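Local coordinates for kelch domain-containing protein (Colletotrichum graminicola M1.001, PDB 5C86) that oxidises alcohols as a fungal member of the galactose oxidase and glyoxal oxidase (AA5) family, probably at a copper centre, at residues W31-P36 / G351-A356; S50-N53 / N58-D61; A18-P23 / G82-T87. All coordinates share one frame; numbering follows the deposited sequence.

How the contacts relate
All three contacts involve the propeller blade built from residues 18-66, each on a different side of it. Contact 1 joins a loop of this blade to a loop of the closing blade, buried close to the copper ligands; contact 3 packs the same blade against the following one, deep in the interior. Contact 2 stays within the blade, at the surface. The chemistry follows position: contact 2 is mostly backbone and hydroxyl hydrogen bonding, contact 3 is sparse apolar packing, and contact 1 sets one leucine against serine side chains and a carbonyl oxygen. W31 links contacts 1 and 3, its CH2 lying 3.8 Å from V86 CG2, while L51 of contact 2 touches V22 of contact 3.

Contact 1. Residues W31-P36 / G351-A356; sequences WSSGWP and GGLCGA
L353 reaches over to S32, S33 and P36, bringing together two loops of the seven-bladed kelch propeller: the one after strand 28-31 and the one after strand 346-350 of the blade that strand 5-11 completes. The backbones stay well apart, with the CA atoms of S32 and L353 7.6 Å from each other, so the leucine side chain does the bridging. Outward from the backbone, CB points toward the 31-36 loop but finds no close partner in it. CG sits anti to the backbone N (chi1 -158°), which carries the fork of the leucine across to the other loop. There the two methyls part company. CD1 drops between S32 and the end of the turn, 3.8 Å from S32 CB and 3.6 Å from P36 O. CD2 goes to S33, where its closest approach is to OG at 4.0 Å. These are van der Waals contacts: the polar groups of the loop find partners in its own W35 O and in neighbouring residues such as D70, which takes the G34 N-H, and R38, whose O pairs with S33 OG.

L353 also touches F72, and its side chain lies about 4 Å from that of H335, a copper ligand seen in this protein although no copper is bound in this model. Just before it, G352 O hydrogen-bonds H335 ND1, so this loop supplies a second-shell contact that probably helps fix the imidazole's rotation. Just after it comes C354, which is joined to C358 by a disulfide. On the facing side, S32 OG reaches forward to donate to W35 O at 2.7 Å, its oxygen tilted 27° from that carbonyl plane.

Contact 2. Residues S50-N53 / N58-D61; sequences SLYN and NISD
S60 lays its side chain over the backbone of L51, with CB 3.7 Å from L51 O and OG taking the L51 N-H in a 2.9 Å hydrogen bond. With OG wedged between its own N and carbonyl carbon (chi1 78°), the hydroxyl turns toward that amide and does a job usually left to a carbonyl. S60 N in turn donates to L51 O at 3.0 Å, so L51 is gripped at both its polar backbone atoms. S50 adds a side-chain bond of its own: its OG donates to S60 O.

At the other end N53 N meets N58 O at 2.9 Å, almost straight at 177°. Water 1 sits 3.0 Å from both L51 O and N58 OD1, well placed to join them. N58 is a known glycosylation site that carries no sugar here. I59 CG1 meets the edge of the Y52 ring in its plane, 3.7 Å from CD1, and the ring also meets F367. N53 OD1 bonds T56 N inside the intervening turn. The L51-S60 and N53-N58 bonds flank Y52 and I59, the non-hydrogen-bonded pair of a hairpin-like antiparallel pairing where the chain turns from strand 47-52 toward strand 63-66, the outer strands of a propeller blade.

Contact 3. Residues A18-P23 / G82-T87; sequences AVALVP and GRIIVT
I84 has its CG1 anti to the carbonyl carbon (chi1 -52°) and its chain stretched out beyond (chi2 165°), which delivers CD1 to the methyl of A20, 3.8 Å away. A20's CB points almost straight at CD1, which lies across its line of approach, and this meeting of two methyl groups is the main apolar touch between the segments. Both CB atoms point toward the opposite segment, but the longer isoleucine side chain supplies most of the reach, and the alanine only its CB. The CA atoms of A20 and I84 are 8.1 Å apart, too far for the strands to pair, and the A20 methyl keeps CD1 off the strand.

Further along, the chains draw closer. P23 and G82 have their CA atoms 6.5 Å apart, and the proline ring turns its CG toward G82 O at 3.8 Å, with CD a little farther off at 4.2 Å. G82 makes its turn at positive phi (78°), just ahead of the strand that holds I84. Both residues lie in or beside turns, P23 after strand 18-21 and G82 before strand 84-87.

Each strand gets its hydrogen bonds from its own neighbours. A20 pairs by backbone with L29, I84 with L98, and on its other edge strand 18-21 is bonded to strand 412-422, with V19 paired to T421 and L21 to S419. Beside G82, R83 NE makes a salt bridge with D79. Taken together, this is the side-chain packing by which successive blades of a β-propeller lie against each other, here the first strand of one blade on the second strand of the next, in the kelch fold of the galactose oxidase family.

Contact 1. Residues W31-P36 / G351-A356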
loop_
_atom_site.group_PDB
_atom_site.type_symbol
_atom_site.label_atom_id
_atom_site.label_comp_id
_atom_site.label_asym_id
_atom_site.label_seq_id
_atom_site.Cartn_x
_atom_site.Cartn_y
_atom_site.Cartn_z
ATOM N N TRP A 31 -7.526 0.254 12.046
ATOM C CA TRP A 31 -8.553 1.174 12.549
ATOM C C TRP A 31 -9.789 1.135 11.684
ATOM O O TRP A 31 -9.777 0.744 10.534
ATOM C CB TRP A 31 -8.076 2.588 12.704
ATOM C CG TRP A 31 -7.760 3.415 11.480
ATOM C CD1 TRP A 31 -8.632 4.197 10.804
ATOM C CD2 TRP A 31 -6.488 3.565 10.824
ATOM N NE1 TRP A 31 -8.014 4.873 9.809
ATOM C CE2 TRP A 31 -6.691 4.477 9.782
ATOM C CE3 TRP A 31 -5.211 3.006 11.014
ATOM C CZ2 TRP A 31 -5.674 4.892 8.900
ATOM C CZ3 TRP A 31 -4.168 3.412 10.131
ATOM C CH2 TRP A 31 -4.414 4.373 9.115
ATOM N N SER A 32 -10.933 1.546 12.276
ATOM C CA SER A 32 -12.264 1.570 11.593
ATOM C C SER A 32 -12.659 3.002 11.405
ATOM O O SER A 32 -12.570 3.568 10.311
ATOM C CB SER A 32 -13.273 0.758 12.373
ATOM O OG SER A 32 -13.299 1.146 13.791
ATOM N N SER A 33 -13.122 3.665 12.487
ATOM C CA SER A 33 -13.779 4.964 12.453
ATOM C C SER A 33 -14.027 5.345 13.930
ATOM O O SER A 33 -13.507 4.665 14.841
ATOM C CB SER A 33 -15.136 4.864 11.766
ATOM O OG SER A 33 -15.940 3.955 12.447
ATOM N N GLY A 34 -14.956 6.286 14.100
ATOM C CA GLY A 34 -15.490 6.577 15.474
ATOM C C GLY A 34 -16.358 5.545 16.082
ATOM O O GLY A 34 -16.796 5.750 17.237
ATOM N N TRP A 35 -16.608 4.472 15.408
ATOM C CA TRP A 35 -17.215 3.268 15.970
ATOM C C TRP A 35 -16.436 2.039 15.585
ATOM O O TRP A 35 -15.742 1.999 14.551
ATOM C CB TRP A 35 -18.633 3.060 15.459
ATOM C CG TRP A 35 -19.571 4.227 15.783
ATOM C CD1 TRP A 35 -20.469 4.282 16.848
ATOM C CD2 TRP A 35 -19.738 5.445 15.044
ATOM N NE1 TRP A 35 -21.118 5.496 16.820
ATOM C CE2 TRP A 35 -20.700 6.228 15.724
ATOM C CE3 TRP A 35 -19.130 5.995 13.904
ATOM C CZ2 TRP A 35 -21.073 7.526 15.266
ATOM C CZ3 TRP A 35 -19.516 7.256 13.421
ATOM C CH2 TRP A 35 -20.518 8.013 14.109
ATOM N N PRO A 36 -16.623 0.941 16.293
ATOM C CA PRO A 36 -15.976 -0.339 15.901
ATOM C C PRO A 36 -16.557 -1.039 14.663
ATOM O O PRO A 36 -15.929 -1.906 14.008
ATOM C CB PRO A 36 -16.211 -1.234 17.155
ATOM C CG PRO A 36 -17.339 -0.495 17.882
ATOM C CD PRO A 36 -17.125 0.936 17.676
ATOM N N GLY A 351 -13.464 -6.103 5.641
ATOM C CA GLY A 351 -14.683 -6.050 4.805
ATOM C C GLY A 351 -15.858 -5.629 5.667
ATOM O O GLY A 351 -15.972 -6.056 6.845
ATOM N N GLY A 352 -16.723 -4.770 5.107
ATOM C CA GLY A 352 -17.991 -4.359 5.742
ATOM C C GLY A 352 -17.862 -3.003 6.383
ATOM O O GLY A 352 -17.568 -1.995 5.712
ATOM N N LEU A 353 -18.129 -2.951 7.691
ATOM C CA LEU A 353 -18.285 -1.745 8.450
ATOM C C LEU A 353 -19.634 -1.120 8.029
ATOM O O LEU A 353 -19.694 -0.084 7.392
ATOM C CB LEU A 353 -17.121 -0.681 8.347
ATOM C CG LEU A 353 -17.049 0.302 9.520
ATOM C CD1 LEU A 353 -16.530 -0.338 10.818
ATOM C CD2 LEU A 353 -16.218 1.529 9.234
ATOM N N CYS A 354 -20.711 -1.778 8.399
ATOM C CA CYS A 354 -22.016 -1.368 7.911
ATOM C C CYS A 354 -23.135 -1.562 8.892
ATOM O O CYS A 354 -24.281 -1.767 8.483
ATOM C CB CYS A 354 -22.283 -2.117 6.630
ATOM S SG CYS A 354 -21.738 -3.832 6.610
ATOM N N GLY A 355 -22.803 -1.485 10.164
ATOM C CA GLY A 355 -23.809 -1.335 11.264
ATOM C C GLY A 355 -23.680 -2.395 12.323
ATOM O O GLY A 355 -23.058 -3.374 12.151
ATOM N N ALA A 356 -24.349 -2.219 13.457
ATOM C CA ALA A 356 -24.419 -3.288 14.467
ATOM C C ALA A 356 -25.158 -4.557 13.967
ATOM O O ALA A 356 -26.224 -4.515 13.320
ATOM C CB ALA A 356 -25.106 -2.732 15.758
#

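Contact 2. Residues S50-N53 / N58-D61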
loop_
_atom_site.group_PDB
_atom_site.type_symbol
_atom_site.label_atom_id
_atom_site.label_comp_id
_atom_site.label_asym_id
_atom_site.label_seq_id
_atom_site.Cartn_x
_atom_site.Cartn_y
_atom_site.Cartn_z
ATOM N N SER A 50 -6.873 -0.818 16.987
ATOM C CA SER A 50 -6.431 -2.022 17.684
ATOM C C SER A 50 -5.095 -2.431 17.062
ATOM O O SER A 50 -4.746 -1.989 15.955
ATOM C CB SER A 50 -7.453 -3.122 17.618
ATOM O OG SER A 50 -7.010 -4.383 18.106
ATOM N N LEU A 51 -4.306 -3.167 17.816
ATOM C CA LEU A 51 -2.932 -3.552 17.422
ATOM C C LEU A 51 -2.738 -5.026 17.555
ATOM O O LEU A 51 -3.047 -5.575 18.635
ATOM C CB LEU A 51 -1.953 -2.848 18.314
ATOM C CG LEU A 51 -0.455 -3.045 18.003
ATOM C CD1 LEU A 51 -0.096 -2.190 16.816
ATOM C CD2 LEU A 51 0.458 -2.698 19.194
ATOM N N TYR A 52 -2.199 -5.685 16.520
ATOM C CA TYR A 52 -1.846 -7.077 16.574
ATOM C C TYR A 52 -0.330 -7.163 16.758
ATOM O O TYR A 52 0.427 -6.569 16.031
ATOM C CB TYR A 52 -2.226 -7.864 15.303
ATOM C CG TYR A 52 -1.695 -9.264 15.201
ATOM C CD1 TYR A 52 -2.282 -10.304 15.864
ATOM C CD2 TYR A 52 -0.619 -9.538 14.398
ATOM C CE1 TYR A 52 -1.781 -11.586 15.778
ATOM C CE2 TYR A 52 -0.147 -10.803 14.256
ATOM C CZ TYR A 52 -0.720 -11.815 14.964
ATOM O OH TYR A 52 -0.202 -13.065 14.770
ATOM N N ASN A 53 0.097 -7.824 17.843
ATOM C CA ASN A 53 1.504 -8.017 18.127
ATOM C C ASN A 53 1.993 -9.262 17.448
ATOM O O ASN A 53 1.553 -10.371 17.734
ATOM C CB ASN A 53 1.673 -8.123 19.657
ATOM C CG ASN A 53 3.095 -8.086 20.047
ATOM O OD1 ASN A 53 3.852 -8.953 19.685
ATOM N ND2 ASN A 53 3.466 -7.061 20.648
ATOM N N ASN A 58 -0.831 -11.326 20.644
ATOM C CA ASN A 58 -1.849 -10.571 21.380
ATOM C C ASN A 58 -2.584 -9.595 20.453
ATOM O O ASN A 58 -1.944 -8.861 19.660
ATOM C CB ASN A 58 -1.189 -9.756 22.506
ATOM C CG ASN A 58 -2.176 -8.892 23.288
ATOM O OD1 ASN A 58 -2.213 -7.660 23.112
ATOM N ND2 ASN A 58 -2.998 -9.528 24.148
ATOM N N ILE A 59 -3.914 -9.541 20.574
ATOM C CA ILE A 59 -4.677 -8.501 19.910
ATOM C C ILE A 59 -5.151 -7.602 20.994
ATOM O O ILE A 59 -5.738 -8.068 21.959
ATOM C CB ILE A 59 -5.856 -9.040 19.132
ATOM C CG1 ILE A 59 -5.343 -9.874 17.979
ATOM C CG2 ILE A 59 -6.716 -7.893 18.582
ATOM C CD1 ILE A 59 -6.221 -11.080 17.713
ATOM N N SER A 60 -4.851 -6.333 20.865
ATOM C CA SER A 60 -5.189 -5.352 21.908
ATOM C C SER A 60 -6.692 -4.994 21.900
ATOM O O SER A 60 -7.369 -5.084 20.853
ATOM C CB SER A 60 -4.351 -4.085 21.721
ATOM O OG SER A 60 -4.844 -3.245 20.687
ATOM N N ASP A 61 -7.200 -4.549 23.052
ATOM C CA ASP A 61 -8.541 -4.044 23.082
ATOM C C ASP A 61 -8.636 -2.766 22.259
ATOM O O ASP A 61 -7.666 -1.976 22.130
ATOM C CB ASP A 61 -8.973 -3.737 24.549
ATOM C CG ASP A 61 -8.928 -4.965 25.463
ATOM O OD1 ASP A 61 -9.300 -6.093 25.079
ATOM O OD2 ASP A 61 -8.544 -4.779 26.632
HETATM O O HOH W 1 -1.187 -5.984 20.889
#

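Contact 3. Residues A18-P23 / G82-T87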
loop_
_atom_site.group_PDB
_atom_site.type_symbol
_atom_site.label_atom_id
_atom_site.label_comp_id
_atom_site.label_asym_id
_atom_site.label_seq_id
_atom_site.Cartn_x
_atom_site.Cartn_y
_atom_site.Cartn_z
ATOM N N ALA A 18 -8.728 -0.129 7.612
ATOM C CA ALA A 18 -7.468 0.548 7.318
ATOM C C ALA A 18 -6.457 -0.192 8.154
ATOM O O ALA A 18 -6.691 -0.478 9.350
ATOM C CB ALA A 18 -7.527 1.992 7.635
ATOM N N VAL A 19 -5.258 -0.438 7.594
ATOM C CA VAL A 19 -4.202 -1.122 8.311
ATOM C C VAL A 19 -2.861 -0.515 7.984
ATOM O O VAL A 19 -2.692 0.016 6.872
ATOM C CB VAL A 19 -4.139 -2.609 8.063
ATOM C CG1 VAL A 19 -5.472 -3.300 8.396
ATOM C CG2 VAL A 19 -3.741 -2.957 6.630
ATOM N N ALA A 20 -1.924 -0.591 8.937
ATOM C CA ALA A 20 -0.570 -0.030 8.738
ATOM C C ALA A 20 0.420 -0.917 9.405
ATOM O O ALA A 20 0.154 -1.425 10.520
ATOM C CB ALA A 20 -0.434 1.339 9.305
ATOM N N LEU A 21 1.570 -1.119 8.779
ATOM C CA LEU A 21 2.649 -1.896 9.427
ATOM C C LEU A 21 3.468 -0.928 10.217
ATOM O O LEU A 21 3.896 0.098 9.722
ATOM C CB LEU A 21 3.518 -2.602 8.373
ATOM C CG LEU A 21 4.604 -3.474 8.972
ATOM C CD1 LEU A 21 4.010 -4.700 9.522
ATOM C CD2 LEU A 21 5.567 -3.863 7.894
ATOM N N VAL A 22 3.677 -1.214 11.517
ATOM C CA VAL A 22 4.408 -0.308 12.375
ATOM C C VAL A 22 5.951 -0.522 12.155
ATOM O O VAL A 22 6.451 -1.640 12.298
ATOM C CB VAL A 22 4.042 -0.601 13.832
ATOM C CG1 VAL A 22 4.825 0.304 14.746
ATOM C CG2 VAL A 22 2.502 -0.451 14.055
ATOM N N PRO A 23 6.642 0.542 11.803
ATOM C CA PRO A 23 8.101 0.357 11.679
ATOM C C PRO A 23 8.772 -0.194 12.915
ATOM O O PRO A 23 8.323 0.021 14.031
ATOM C CB PRO A 23 8.595 1.741 11.384
ATOM C CG PRO A 23 7.495 2.472 10.733
ATOM C CD PRO A 23 6.266 1.888 11.431
ATOM N N GLY A 82 9.045 7.508 9.204
ATOM C CA GLY A 82 8.137 6.463 9.580
ATOM C C GLY A 82 6.872 6.871 10.302
ATOM O O GLY A 82 6.225 6.002 10.859
ATOM N N ARG A 83 6.600 8.192 10.335
ATOM C CA ARG A 83 5.355 8.615 10.928
ATOM C C ARG A 83 4.239 8.338 9.948
ATOM O O ARG A 83 4.443 8.506 8.737
ATOM C CB ARG A 83 5.438 10.125 11.217
ATOM C CG ARG A 83 6.543 10.431 12.215
ATOM C CD ARG A 83 6.431 11.866 12.689
ATOM N NE ARG A 83 6.353 12.765 11.583
ATOM C CZ ARG A 83 5.887 14.021 11.592
ATOM N NH1 ARG A 83 5.532 14.618 12.749
ATOM N NH2 ARG A 83 5.877 14.708 10.483
ATOM N N ILE A 84 3.110 7.876 10.481
ATOM C CA ILE A 84 1.895 7.613 9.666
ATOM C C ILE A 84 1.032 8.861 9.656
ATOM O O ILE A 84 0.559 9.293 10.712
ATOM C CB ILE A 84 1.120 6.421 10.197
ATOM C CG1 ILE A 84 1.986 5.193 10.383
ATOM C CG2 ILE A 84 -0.075 6.179 9.280
ATOM C CD1 ILE A 84 1.380 4.152 11.207
ATOM N N ILE A 85 0.942 9.463 8.511
ATOM C CA ILE A 85 0.172 10.688 8.308
ATOM C C ILE A 85 -1.153 10.363 7.655
ATOM O O ILE A 85 -1.181 9.851 6.519
ATOM C CB ILE A 85 0.965 11.704 7.530
ATOM C CG1 ILE A 85 2.266 12.155 8.316
ATOM C CG2 ILE A 85 0.110 12.958 7.206
ATOM C CD1 ILE A 85 3.165 13.150 7.611
ATOM N N VAL A 86 -2.287 10.643 8.331
ATOM C CA VAL A 86 -3.603 10.319 7.884
ATOM C C VAL A 86 -4.399 11.610 7.670
ATOM O O VAL A 86 -4.465 12.442 8.571
ATOM C CB VAL A 86 -4.263 9.361 8.866
ATOM C CG1 VAL A 86 -5.650 9.002 8.484
ATOM C CG2 VAL A 86 -3.461 8.078 9.066
ATOM N N THR A 87 -5.022 11.745 6.524
ATOM C CA THR A 87 -5.659 12.987 6.089
ATOM C C THR A 87 -7.118 12.758 5.830
ATOM O O THR A 87 -7.527 11.856 5.106
ATOM C CB THR A 87 -5.027 13.551 4.844
ATOM O OG1 THR A 87 -4.743 12.512 3.838
ATOM C CG2 THR A 87 -3.751 14.216 5.160
#